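Local coordinates for protein Pab-dependent poly(a)-specific ribonuclease subunit PAN2 (Neurospora crassa, PDB 4CZX) that forms the N-terminal WD40 domain of the catalytic subunit of the PAN complex, an exonuclease that probably shortens the poly(A) tails of mRNA, at residues R57-F62 against T311-S316; R91-A96 against L137-N142; M117-T120 against E126-V129. All coordinates share one frame; numbering follows the deposited sequence. Where two conformers were deposited one is given.

Interaction 1: residues R57-F62 against T311-S316; sequences RELKRF and TYVWGS
Arg57 and Val313 bring the two backbones to 6.2 Å between their CA atoms, where two neighbouring blades of the WD40 beta-propeller meet. Residues 57-62 form the turn into strand 60-66, the outermost strand of their blade, while residues 311-315 belong to a strand of the blade that closes the ring. The turn has a G1 beta bulge: Leu59 adopts the left-handed backbone conformation (phi 56°, psi 49°), and it and Lys60 share Ile55 as their partner on strand 50-55. The backbone bonds of strand 311-315 run within its own blade, from Val313 to Leu12 and Gly13 and from Tyr312 to Leu304, so the two blades meet here through side chains and a few backbone oxygens.

Leu59 and Val313 carry this packing between them. The leucine side chain crosses that of Val313 at a slant, with CD2 3.7 Å from Val313 CG2 and CD1 at 3.9 Å from the same methyl, so one valine branch sits against both leucine tips. At Val313 a chi1 of 166° puts CG1 opposite the backbone N and leaves CG2 as the branch turned to Leu59. Leu42 of strand 41-45 touches both Leu59 and Thr311, extending the apolar seam. Tyr312 and Trp314 start out from the other face of the strand, where Trp314 stacks on Trp9. The Arg57 chain leads away from the contact; Glu58 OE2 lies above one face of its guanidinium, offset toward the rim and 3.7 Å from Arg57 NH2, a long pairing of charges without a directed N-H. Two backbone oxygens complete the contact: Arg57 O rests 3.9 Å from Val313 CB, and Leu59 CD1 lies 3.6 Å from Thr311 O.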
ATOM      1  N   ARG A  57       5.237  12.340 -35.621  1.00 44.86           N
ATOM      2  CA  ARG A  57       3.950  12.896 -35.994  1.00 47.96           C
ATOM      3  C   ARG A  57       2.789  12.021 -35.532  1.00 47.75           C
ATOM      4  O   ARG A  57       1.667  12.498 -35.404  1.00 45.20           O
ATOM      5  CB  ARG A  57       3.882  13.103 -37.509  1.00 55.44           C
ATOM      6  CG  ARG A  57       4.006  11.832 -38.330  1.00 53.07           C
ATOM      7  CD  ARG A  57       3.812  12.141 -39.812  1.00 61.79           C
ATOM      8  NE  ARG A  57       3.934  10.953 -40.653  1.00 68.03           N
ATOM      9  CZ  ARG A  57       2.959  10.071 -40.858  1.00 73.23           C
ATOM     10  NH1 ARG A  57       1.774  10.234 -40.273  1.00 77.03           N
ATOM     11  NH2 ARG A  57       3.169   9.022 -41.646  1.00 75.08           N
ATOM     12  N   GLU A  58       3.056  10.746 -35.274  1.00 45.71           N
ATOM     13  CA  GLU A  58       1.995   9.838 -34.854  1.00 48.84           C
ATOM     14  C   GLU A  58       1.856   9.796 -33.329  1.00 42.82           C
ATOM     15  O   GLU A  58       0.992   9.097 -32.792  1.00 42.20           O
ATOM     16  CB  GLU A  58       2.252   8.440 -35.414  1.00 54.41           C
ATOM     17  CG  GLU A  58       2.592   8.447 -36.900  1.00 60.69           C
ATOM     18  CD  GLU A  58       2.680   7.053 -37.484  1.00 69.58           C
ATOM     19  OE1 GLU A  58       2.302   6.095 -36.777  1.00 72.81           O
ATOM     20  OE2 GLU A  58       3.126   6.915 -38.649  1.00 72.61           O
ATOM     21  N   LEU A  59       2.709  10.556 -32.647  1.00 37.22           N
ATOM     22  CA  LEU A  59       2.652  10.695 -31.190  1.00 35.16           C
ATOM     23  C   LEU A  59       2.719   9.351 -30.455  1.00 38.98           C
ATOM     24  O   LEU A  59       1.916   9.063 -29.566  1.00 36.68           O
ATOM     25  CB  LEU A  59       1.390  11.461 -30.788  1.00 33.69           C
ATOM     26  CG  LEU A  59       1.338  12.898 -31.316  1.00 35.17           C
ATOM     27  CD1 LEU A  59       0.007  13.589 -30.974  1.00 32.86           C
ATOM     28  CD2 LEU A  59       2.505  13.699 -30.772  1.00 36.88           C
ATOM     29  N   LYS A  60       3.690   8.535 -30.844  1.00 41.87           N
ATOM     30  CA  LYS A  60       3.975   7.280 -30.165  1.00 45.25           C
ATOM     31  C   LYS A  60       4.477   7.586 -28.754  1.00 39.09           C
ATOM     32  O   LYS A  60       5.363   8.416 -28.571  1.00 36.48           O
ATOM     33  CB  LYS A  60       4.998   6.473 -30.979  1.00 46.49           C
ATOM     34  CG  LYS A  60       5.611   5.268 -30.288  1.00 51.00           C
ATOM     35  CD  LYS A  60       6.677   4.632 -31.185  1.00 56.81           C
ATOM     36  CE  LYS A  60       7.505   3.595 -30.432  1.00 57.13           C
ATOM     37  NZ  LYS A  60       8.761   3.242 -31.170  1.00 57.95           N
ATOM     38  N   ARG A  61       3.897   6.941 -27.750  1.00 35.26           N
ATOM     39  CA  ARG A  61       4.295   7.203 -26.372  1.00 31.01           C
ATOM     40  C   ARG A  61       5.779   6.914 -26.124  1.00 29.84           C
ATOM     41  O   ARG A  61       6.294   5.885 -26.557  1.00 30.76           O
ATOM     42  CB  ARG A  61       3.432   6.376 -25.419  1.00 42.15           C
ATOM     43  CG  ARG A  61       3.990   6.303 -24.020  1.00 50.24           C
ATOM     44  CD  ARG A  61       4.371   4.876 -23.675  1.00 56.12           C
ATOM     45  NE  ARG A  61       3.318   4.222 -22.905  1.00 62.88           N
ATOM     46  CZ  ARG A  61       3.336   2.940 -22.553  1.00 64.66           C
ATOM     47  NH1 ARG A  61       4.357   2.170 -22.914  1.00 62.00           N
ATOM     48  NH2 ARG A  61       2.333   2.432 -21.843  1.00 64.59           N
ATOM     49  N   PHE A  62       6.470   7.807 -25.421  1.00 28.50           N
ATOM     50  CA  PHE A  62       7.877   7.551 -25.107  1.00 29.22           C
ATOM     51  C   PHE A  62       8.054   7.379 -23.606  1.00 34.38           C
ATOM     52  O   PHE A  62       8.090   6.258 -23.117  1.00 34.21           O
ATOM     53  CB  PHE A  62       8.790   8.671 -25.634  1.00 28.17           C
ATOM     54  CG  PHE A  62      10.257   8.435 -25.354  1.00 32.33           C
ATOM     55  CD1 PHE A  62      10.847   7.220 -25.668  1.00 29.62           C
ATOM     56  CD2 PHE A  62      11.036   9.417 -24.763  1.00 33.63           C
ATOM     57  CE1 PHE A  62      12.189   6.986 -25.403  1.00 29.31           C
ATOM     58  CE2 PHE A  62      12.385   9.189 -24.495  1.00 30.97           C
ATOM     59  CZ  PHE A  62      12.955   7.972 -24.810  1.00 30.16           C
ATOM     60  N   THR A 311      -4.601  15.937 -27.806  1.00 29.78           N
ATOM     61  CA  THR A 311      -3.553  16.720 -28.447  1.00 30.24           C
ATOM     62  C   THR A 311      -3.335  16.185 -29.854  1.00 32.97           C
ATOM     63  O   THR A 311      -3.170  14.978 -30.044  1.00 31.39           O
ATOM     64  CB  THR A 311      -2.237  16.688 -27.668  1.00 26.08           C
ATOM     65  OG1 THR A 311      -2.417  17.362 -26.419  1.00 27.76           O
ATOM     66  CG2 THR A 311      -1.130  17.395 -28.452  1.00 28.66           C
ATOM     67  N   TYR A 312      -3.358  17.097 -30.826  1.00 30.33           N
ATOM     68  CA  TYR A 312      -3.263  16.768 -32.241  1.00 33.27           C
ATOM     69  C   TYR A 312      -1.969  17.296 -32.824  1.00 34.86           C
ATOM     70  O   TYR A 312      -1.486  18.349 -32.414  1.00 34.58           O
ATOM     71  CB  TYR A 312      -4.420  17.373 -33.037  1.00 33.22           C
ATOM     72  CG  TYR A 312      -5.804  17.061 -32.531  1.00 34.29           C
ATOM     73  CD1 TYR A 312      -6.387  17.829 -31.533  1.00 39.71           C
ATOM     74  CD2 TYR A 312      -6.544  16.026 -33.076  1.00 36.36           C
ATOM     75  CE1 TYR A 312      -7.664  17.560 -31.077  1.00 37.63           C
ATOM     76  CE2 TYR A 312      -7.823  15.749 -32.631  1.00 40.39           C
ATOM     77  CZ  TYR A 312      -8.377  16.518 -31.626  1.00 41.30           C
ATOM     78  OH  TYR A 312      -9.645  16.243 -31.168  1.00 40.66           O
ATOM     79  N   VAL A 313      -1.417  16.574 -33.791  1.00 31.51           N
ATOM     80  CA  VAL A 313      -0.332  17.114 -34.601  1.00 28.02           C
ATOM     81  C   VAL A 313      -0.812  17.221 -36.034  1.00 32.48           C
ATOM     82  O   VAL A 313      -1.330  16.257 -36.596  1.00 37.47           O
ATOM     83  CB  VAL A 313       0.939  16.250 -34.530  1.00 30.57           C
ATOM     84  CG1 VAL A 313       1.931  16.644 -35.636  1.00 35.45           C
ATOM     85  CG2 VAL A 313       1.587  16.395 -33.173  1.00 33.17           C
ATOM     86  N   TRP A 314      -0.652  18.411 -36.609  1.00 33.33           N
ATOM     87  CA  TRP A 314      -1.022  18.674 -37.989  1.00 35.32           C
ATOM     88  C   TRP A 314       0.210  19.087 -38.778  1.00 43.17           C
ATOM     89  O   TRP A 314       1.191  19.576 -38.212  1.00 39.04           O
ATOM     90  CB  TRP A 314      -2.091  19.769 -38.077  1.00 42.57           C
ATOM     91  CG  TRP A 314      -3.485  19.321 -37.707  1.00 40.47           C
ATOM     92  CD1 TRP A 314      -3.957  19.052 -36.455  1.00 42.78           C
ATOM     93  CD2 TRP A 314      -4.583  19.110 -38.604  1.00 43.32           C
ATOM     94  NE1 TRP A 314      -5.282  18.680 -36.518  1.00 41.52           N
ATOM     95  CE2 TRP A 314      -5.687  18.707 -37.827  1.00 42.32           C
ATOM     96  CE3 TRP A 314      -4.738  19.224 -39.990  1.00 45.76           C
ATOM     97  CZ2 TRP A 314      -6.930  18.413 -38.392  1.00 46.00           C
ATOM     98  CZ3 TRP A 314      -5.970  18.929 -40.549  1.00 47.26           C
ATOM     99  CH2 TRP A 314      -7.050  18.530 -39.751  1.00 48.97           C
ATOM    100  N   GLY A 315       0.148  18.892 -40.089  1.00 45.92           N
ATOM    101  CA  GLY A 315       1.258  19.227 -40.962  1.00 47.59           C
ATOM    102  C   GLY A 315       1.102  18.553 -42.308  1.00 45.32           C
ATOM    103  O   GLY A 315       0.032  18.030 -42.628  1.00 43.42           O
ATOM    104  N   SER A 316       2.168  18.575 -43.101  1.00 42.84           N
ATOM    105  CA  SER A 316       2.159  17.945 -44.413  1.00 41.95           C
ATOM    106  C   SER A 316       2.251  16.420 -44.337  1.00 47.22           C
ATOM    107  O   SER A 316       2.968  15.873 -43.497  1.00 44.14           O
ATOM    108  CB  SER A 316       3.313  18.483 -45.257  1.00 42.87           C
ATOM    109  OG  SER A 316       3.476  17.702 -46.423  1.00 47.37           O
TER

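Interaction 2: residues R91-A96 against L137-N142; sequences RSVYMA and LVIDVN. With PO4 (phosphate ion), chain D.
Asp140 OD1, just ahead of the Val141 that meets Met95, accepts two backbone N-H groups: that of Lys143, and more weakly that of Asn142, whose N lies 2.9 Å away at a bent 126°. Folding back onto the residues that follow it, the carboxylate steadies the turn at the end of strand 135-140, as in an Asx turn. The turn also presents Val141 O to the indole NE1 of Trp104, a polar link from one sheet to the next.

Across the interface the touching groups are apolar and buried. Val93 and Ile139 reach toward each other tip to tip, CG2 of the valine standing 3.9 Å from CD1 of the isoleucine. The isoleucine chain is extended beyond CG1 (chi2 166°), which carries its end methyl across to the sheet of the preceding blade. Two residues further along each segment, Met95 and Val141 meet at about a right angle, with SD 4.1 Å from CG1. Both pairs are methyl or thioether contacts between backbones held well apart: the CA atoms of Val93 and Ile139 are 9.3 Å from each other, and those of Met95 and Val141 8.7 Å. Trp104, against both Val93 and Met95, and Ile127, against both Ile139 and Val141, add to this layer.

At the far end of residues 91-96 the guanidinium of Arg91 binds a phosphate ion, probably from the crystallisation liquor. The ion's O1 lies at the edge of the group, near its plane, and takes a bond of 3.2 Å from NH2; Arg107 NE is a second donor to the ion. Arg91 NE is used by Met111 O. Strands 93-96 and 135-140 are third in their respective four-stranded sheets, and this face-to-face apolar packing of successive blades is typical of a WD40 beta-propeller.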
ATOM      1  N   ARG A  91       5.581  25.511  -7.228  1.00 24.69           N
ATOM      2  CA  ARG A  91       6.373  25.452  -5.998  1.00 21.89           C
ATOM      3  C   ARG A  91       7.813  24.980  -6.218  1.00 26.42           C
ATOM      4  O   ARG A  91       8.605  24.909  -5.269  1.00 26.20           O
ATOM      5  CB  ARG A  91       5.700  24.517  -4.972  1.00 23.85           C
ATOM      6  CG  ARG A  91       4.267  24.927  -4.587  1.00 32.76           C
ATOM      7  CD  ARG A  91       4.246  26.272  -3.869  1.00 31.97           C
ATOM      8  NE  ARG A  91       5.286  26.323  -2.851  1.00 39.77           N
ATOM      9  CZ  ARG A  91       5.175  25.796  -1.633  1.00 48.55           C
ATOM     10  NH1 ARG A  91       4.050  25.195  -1.265  1.00 47.24           N
ATOM     11  NH2 ARG A  91       6.189  25.876  -0.781  1.00 52.68           N
ATOM     12  N   SER A  92       8.157  24.652  -7.455  1.00 26.10           N
ATOM     13  CA  SER A  92       9.451  24.019  -7.694  1.00 25.28           C
ATOM     14  C   SER A  92       9.845  23.999  -9.156  1.00 25.73           C
ATOM     15  O   SER A  92       9.019  24.218 -10.046  1.00 26.56           O
ATOM     16  CB  SER A  92       9.435  22.577  -7.165  1.00 26.07           C
ATOM     17  OG  SER A  92       8.571  21.777  -7.958  1.00 28.07           O
ATOM     18  N   VAL A  93      11.127  23.721  -9.389  1.00 24.26           N
ATOM     19  CA  VAL A  93      11.652  23.543 -10.731  1.00 26.01           C
ATOM     20  C   VAL A  93      12.353  22.191 -10.726  1.00 27.11           C
ATOM     21  O   VAL A  93      13.073  21.870  -9.784  1.00 28.96           O
ATOM     22  CB  VAL A  93      12.629  24.665 -11.126  1.00 24.14           C
ATOM     23  CG1 VAL A  93      13.095  24.498 -12.570  1.00 20.92           C
ATOM     24  CG2 VAL A  93      11.982  26.038 -10.923  1.00 28.36           C
ATOM     25  N   TYR A  94      12.120  21.405 -11.765  1.00 24.91           N
ATOM     26  CA  TYR A  94      12.628  20.037 -11.834  1.00 28.20           C
ATOM     27  C   TYR A  94      13.352  19.835 -13.149  1.00 24.81           C
ATOM     28  O   TYR A  94      12.914  20.342 -14.179  1.00 25.09           O
ATOM     29  CB  TYR A  94      11.473  19.038 -11.708  1.00 26.77           C
ATOM     30  CG  TYR A  94      11.892  17.582 -11.707  1.00 25.61           C
ATOM     31  CD1 TYR A  94      12.667  17.065 -10.675  1.00 26.63           C
ATOM     32  CD2 TYR A  94      11.478  16.723 -12.715  1.00 22.47           C
ATOM     33  CE1 TYR A  94      13.050  15.722 -10.655  1.00 32.97           C
ATOM     34  CE2 TYR A  94      11.851  15.366 -12.702  1.00 29.41           C
ATOM     35  CZ  TYR A  94      12.639  14.882 -11.674  1.00 33.19           C
ATOM     36  OH  TYR A  94      13.012  13.551 -11.665  1.00 32.84           O
ATOM     37  N   MET A  95      14.452  19.086 -13.122  1.00 23.85           N
ATOM     38  CA  MET A  95      15.134  18.742 -14.356  1.00 23.94           C
ATOM     39  C   MET A  95      15.413  17.248 -14.418  1.00 26.56           C
ATOM     40  O   MET A  95      15.881  16.659 -13.449  1.00 29.33           O
ATOM     41  CB  MET A  95      16.444  19.509 -14.495  1.00 21.00           C
ATOM     42  CG  MET A  95      17.111  19.237 -15.837  1.00 24.59           C
ATOM     43  SD  MET A  95      18.593  20.216 -16.110  1.00 30.62           S
ATOM     44  CE  MET A  95      19.063  19.583 -17.714  1.00 33.68           C
ATOM     45  N   ALA A  96      15.105  16.639 -15.555  1.00 26.59           N
ATOM     46  CA  ALA A  96      15.316  15.208 -15.725  1.00 28.73           C
ATOM     47  C   ALA A  96      15.768  14.957 -17.148  1.00 29.19           C
ATOM     48  O   ALA A  96      15.478  15.750 -18.040  1.00 23.93           O
ATOM     49  CB  ALA A  96      14.037  14.427 -15.419  1.00 23.34           C
ATOM     50  N   LEU A 137      13.715  34.258  -9.297  1.00 29.93           N
ATOM     51  CA  LEU A 137      14.922  33.510  -8.974  0.50 27.19           C
ATOM     52  C   LEU A 137      15.720  33.205 -10.225  1.00 27.87           C
ATOM     53  O   LEU A 137      15.157  32.898 -11.275  1.00 28.99           O
ATOM     54  CB  LEU A 137      14.589  32.200  -8.250  0.50 27.94           C
ATOM     55  CG  LEU A 137      13.850  32.326  -6.919  0.50 30.44           C
ATOM     56  CD1 LEU A 137      12.362  32.081  -7.116  0.50 31.34           C
ATOM     57  CD2 LEU A 137      14.443  31.366  -5.899  0.50 31.00           C
ATOM     58  N   VAL A 138      17.034  33.302 -10.094  1.00 27.25           N
ATOM     59  CA  VAL A 138      17.954  32.936 -11.156  1.00 24.72           C
ATOM     60  C   VAL A 138      18.573  31.572 -10.805  1.00 28.34           C
ATOM     61  O   VAL A 138      19.087  31.381  -9.702  1.00 30.61           O
ATOM     62  CB  VAL A 138      19.049  34.003 -11.344  1.00 26.66           C
ATOM     63  CG1 VAL A 138      19.909  33.652 -12.531  1.00 30.52           C
ATOM     64  CG2 VAL A 138      18.427  35.390 -11.531  1.00 29.88           C
ATOM     65  N   ILE A 139      18.508  30.628 -11.740  1.00 27.21           N
ATOM     66  CA  ILE A 139      18.987  29.262 -11.503  1.00 29.98           C
ATOM     67  C   ILE A 139      20.117  28.875 -12.456  1.00 32.77           C
ATOM     68  O   ILE A 139      19.995  29.044 -13.678  1.00 27.37           O
ATOM     69  CB  ILE A 139      17.827  28.236 -11.641  1.00 29.91           C
ATOM     70  CG1 ILE A 139      16.848  28.393 -10.472  1.00 28.11           C
ATOM     71  CG2 ILE A 139      18.358  26.806 -11.712  1.00 31.76           C
ATOM     72  CD1 ILE A 139      15.501  27.679 -10.658  1.00 26.23           C
ATOM     73  N   ASP A 140      21.216  28.379 -11.883  1.00 30.25           N
ATOM     74  CA  ASP A 140      22.316  27.772 -12.634  1.00 31.39           C
ATOM     75  C   ASP A 140      21.865  26.379 -13.050  1.00 32.82           C
ATOM     76  O   ASP A 140      21.681  25.502 -12.203  1.00 33.79           O
ATOM     77  CB  ASP A 140      23.594  27.706 -11.782  1.00 32.00           C
ATOM     78  CG  ASP A 140      24.819  27.178 -12.551  1.00 36.58           C
ATOM     79  OD1 ASP A 140      24.688  26.346 -13.478  1.00 37.07           O
ATOM     80  OD2 ASP A 140      25.940  27.584 -12.190  1.00 43.04           O
ATOM     81  N   VAL A 141      21.686  26.188 -14.351  1.00 28.17           N
ATOM     82  CA  VAL A 141      21.155  24.944 -14.895  1.00 27.46           C
ATOM     83  C   VAL A 141      22.180  23.806 -14.800  1.00 32.35           C
ATOM     84  O   VAL A 141      21.820  22.632 -14.658  1.00 31.91           O
ATOM     85  CB  VAL A 141      20.692  25.160 -16.358  1.00 26.80           C
ATOM     86  CG1 VAL A 141      20.244  23.867 -16.995  1.00 28.43           C
ATOM     87  CG2 VAL A 141      19.515  26.181 -16.381  1.00 23.32           C
ATOM     88  N   ASN A 142      23.458  24.155 -14.840  1.00 30.57           N
ATOM     89  CA  ASN A 142      24.498  23.134 -14.735  1.00 35.35           C
ATOM     90  C   ASN A 142      24.627  22.597 -13.316  1.00 39.54           C
ATOM     91  O   ASN A 142      24.747  21.390 -13.113  1.00 37.54           O
ATOM     92  CB  ASN A 142      25.831  23.691 -15.222  1.00 39.57           C
ATOM     93  CG  ASN A 142      25.810  24.013 -16.695  1.00 47.64           C
ATOM     94  OD1 ASN A 142      25.278  23.246 -17.497  1.00 53.40           O
ATOM     95  ND2 ASN A 142      26.359  25.163 -17.059  1.00 51.79           N
TER
HETATM   96  P   PO4 D 401       6.340  22.476   1.253  0.50 51.25           P
HETATM   97  O1  PO4 D 401       6.074  23.875   1.760  0.50 53.98           O
HETATM   98  O2  PO4 D 401       5.211  22.069   0.334  0.50 50.07           O
HETATM   99  O3  PO4 D 401       7.655  22.449   0.511  0.50 48.55           O
HETATM  100  O4  PO4 D 401       6.420  21.518   2.421  0.50 48.72           O

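Interaction 3: residues M117-T120 against E126-V129; sequences MSFT and EILV
Ser118 and Leu128 form an antiparallel hydrogen-bonded pair in which each backbone N-H meets the other's carbonyl: Ser118 N lies 3.0 Å from Leu128 O, in the carbonyl plane, and Leu128 N 2.8 Å from Ser118 O. Both oxygens also receive CA-H contacts, Leu128 O from Met117 and Ser118 O from Ile127. The N-H of Met117 goes to Gln77 OE1 on the preceding blade, while the backbones of Ile127 and Val129 bond to Ile139 and Leu137 of the next strand.

Nearer the loop a water takes over from the direct pairing. The water accepts from Thr120 N at 2.8 Å and donates to Glu126 O at the same distance, bridging the strands where they part. The Thr120 hydroxyl donates to Glu126 OE1, with OG1 2.7 Å from OE1, reaching the oxygen on its anti side and 27° out of the carboxylate plane; the two side chains cross at about a right angle. Glu126 OE2 pairs with Lys122 in a salt bridge. Ser118 OG donates to the carbonyl of the next residue, Phe119 O, 2.9 Å away.

On the face of Met117 and Val129 the side chains lie side by side, Met117 CB 3.6 Å from Val129 CG1. Met117 CG stands between the backbone N and the carbonyl carbon (chi1 62°), and beyond it SD comes 3.8 Å from Ile127 CD1. The Phe119 ring slants across Ile127 CG2. In this largely buried hairpin of a propeller blade, a hydroxyl and a lysine meet the Glu126 carboxylate, and the nearby lysine would probably help keep it ionised.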
ATOM      1  N   MET A 117       9.238  30.635 -16.952  1.00 20.76           N
ATOM      2  CA  MET A 117      10.683  30.748 -16.954  1.00 21.09           C
ATOM      3  C   MET A 117      11.249  30.887 -18.343  1.00 23.14           C
ATOM      4  O   MET A 117      10.597  30.552 -19.341  1.00 24.41           O
ATOM      5  CB  MET A 117      11.291  29.549 -16.280  1.00 24.35           C
ATOM      6  CG  MET A 117      10.958  28.347 -16.979  1.00 27.71           C
ATOM      7  SD  MET A 117      11.814  27.100 -16.057  1.00 70.53           S
ATOM      8  CE  MET A 117      11.083  25.838 -16.921  1.00 13.11           C
ATOM      9  N   SER A 118      12.478  31.376 -18.397  1.00 25.51           N
ATOM     10  CA  SER A 118      13.149  31.620 -19.666  1.00 25.54           C
ATOM     11  C   SER A 118      14.647  31.486 -19.501  1.00 26.14           C
ATOM     12  O   SER A 118      15.167  31.521 -18.388  1.00 23.14           O
ATOM     13  CB  SER A 118      12.815  33.021 -20.197  1.00 25.57           C
ATOM     14  OG  SER A 118      13.487  34.015 -19.437  1.00 26.49           O
ATOM     15  N   PHE A 119      15.347  31.361 -20.616  1.00 25.73           N
ATOM     16  CA  PHE A 119      16.788  31.493 -20.589  1.00 28.20           C
ATOM     17  C   PHE A 119      17.138  32.967 -20.413  1.00 31.80           C
ATOM     18  O   PHE A 119      16.251  33.831 -20.401  1.00 32.65           O
ATOM     19  CB  PHE A 119      17.398  30.889 -21.854  1.00 32.55           C
ATOM     20  CG  PHE A 119      17.121  29.417 -21.987  1.00 30.61           C
ATOM     21  CD1 PHE A 119      17.718  28.516 -21.119  1.00 27.53           C
ATOM     22  CD2 PHE A 119      16.243  28.939 -22.948  1.00 28.03           C
ATOM     23  CE1 PHE A 119      17.456  27.156 -21.208  1.00 26.99           C
ATOM     24  CE2 PHE A 119      15.972  27.583 -23.042  1.00 29.67           C
ATOM     25  CZ  PHE A 119      16.589  26.687 -22.176  1.00 30.20           C
ATOM     26  N   THR A 120      18.423  33.247 -20.240  1.00 32.23           N
ATOM     27  CA  THR A 120      18.877  34.601 -19.973  1.00 30.70           C
ATOM     28  C   THR A 120      20.006  34.933 -20.946  1.00 32.00           C
ATOM     29  O   THR A 120      19.928  34.580 -22.119  1.00 34.18           O
ATOM     30  CB  THR A 120      19.347  34.769 -18.504  1.00 26.60           C
ATOM     31  OG1 THR A 120      20.535  33.996 -18.275  1.00 28.42           O
ATOM     32  CG2 THR A 120      18.242  34.318 -17.531  1.00 28.49           C
ATOM     33  N   GLU A 126      21.683  29.027 -17.822  1.00 26.97           N
ATOM     34  CA  GLU A 126      20.981  29.763 -16.772  1.00 28.80           C
ATOM     35  C   GLU A 126      19.527  30.071 -17.131  1.00 28.94           C
ATOM     36  O   GLU A 126      19.207  30.385 -18.279  1.00 27.44           O
ATOM     37  CB  GLU A 126      21.731  31.068 -16.474  1.00 33.85           C
ATOM     38  CG  GLU A 126      21.189  31.892 -15.321  1.00 34.76           C
ATOM     39  CD  GLU A 126      21.948  33.206 -15.126  1.00 35.17           C
ATOM     40  OE1 GLU A 126      21.580  34.216 -15.767  1.00 31.76           O
ATOM     41  OE2 GLU A 126      22.904  33.232 -14.317  1.00 38.49           O
ATOM     42  N   ILE A 127      18.642  29.974 -16.146  1.00 25.89           N
ATOM     43  CA  ILE A 127      17.259  30.366 -16.361  1.00 26.43           C
ATOM     44  C   ILE A 127      16.776  31.387 -15.341  1.00 30.32           C
ATOM     45  O   ILE A 127      17.302  31.485 -14.229  1.00 27.20           O
ATOM     46  CB  ILE A 127      16.299  29.159 -16.325  1.00 27.47           C
ATOM     47  CG1 ILE A 127      16.435  28.392 -15.005  1.00 27.42           C
ATOM     48  CG2 ILE A 127      16.518  28.266 -17.527  1.00 22.72           C
ATOM     49  CD1 ILE A 127      15.458  27.230 -14.881  1.00 29.26           C
ATOM     50  N   LEU A 128      15.772  32.152 -15.748  1.00 26.26           N
ATOM     51  CA  LEU A 128      15.059  33.063 -14.863  1.00 27.53           C
ATOM     52  C   LEU A 128      13.689  32.467 -14.591  1.00 22.77           C
ATOM     53  O   LEU A 128      13.025  32.019 -15.523  1.00 25.83           O
ATOM     54  CB  LEU A 128      14.932  34.443 -15.504  1.00 23.32           C
ATOM     55  CG  LEU A 128      14.057  35.470 -14.778  1.00 22.95           C
ATOM     56  CD1 LEU A 128      14.709  35.947 -13.483  1.00 28.22           C
ATOM     57  CD2 LEU A 128      13.762  36.661 -15.707  1.00 23.36           C
ATOM     58  N   VAL A 129      13.252  32.441 -13.334  1.00 23.26           N
ATOM     59  CA  VAL A 129      11.921  31.919 -13.056  1.00 21.22           C
ATOM     60  C   VAL A 129      11.154  32.964 -12.256  1.00 25.82           C
ATOM     61  O   VAL A 129      11.725  33.681 -11.431  1.00 29.01           O
ATOM     62  CB  VAL A 129      11.940  30.546 -12.305  1.00 28.09           C
ATOM     63  CG1 VAL A 129      12.860  29.531 -13.028  1.00 26.47           C
ATOM     64  CG2 VAL A 129      12.325  30.703 -10.845  1.00 27.77           C
TER
HETATM   65  O   HOH W   1      20.717  31.627 -20.276  1.00 29.06           O

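Overall arrangement
All three contacts belong to one ring of seven beta-sheet blades, the WD40 propeller. Along the chain, interaction 1 spans nearly the whole ring: its residues 57-62 precede both other contacts and 311-316 follow them, on the blade that strand 10-16 completes to close the circle. Interactions 2 and 3 have centres about 9 Å apart and share a sheet: strand 126-131 bonds to strand 135-140, which interaction 2 packs onto the preceding blade. The centre of interaction 1 lies about 28 Å from each of theirs, with interaction 3 across the chain's centre from it. One contact thus holds a blade together internally, while two join blade to neighbouring blade, near the ring closure and within the repeat series.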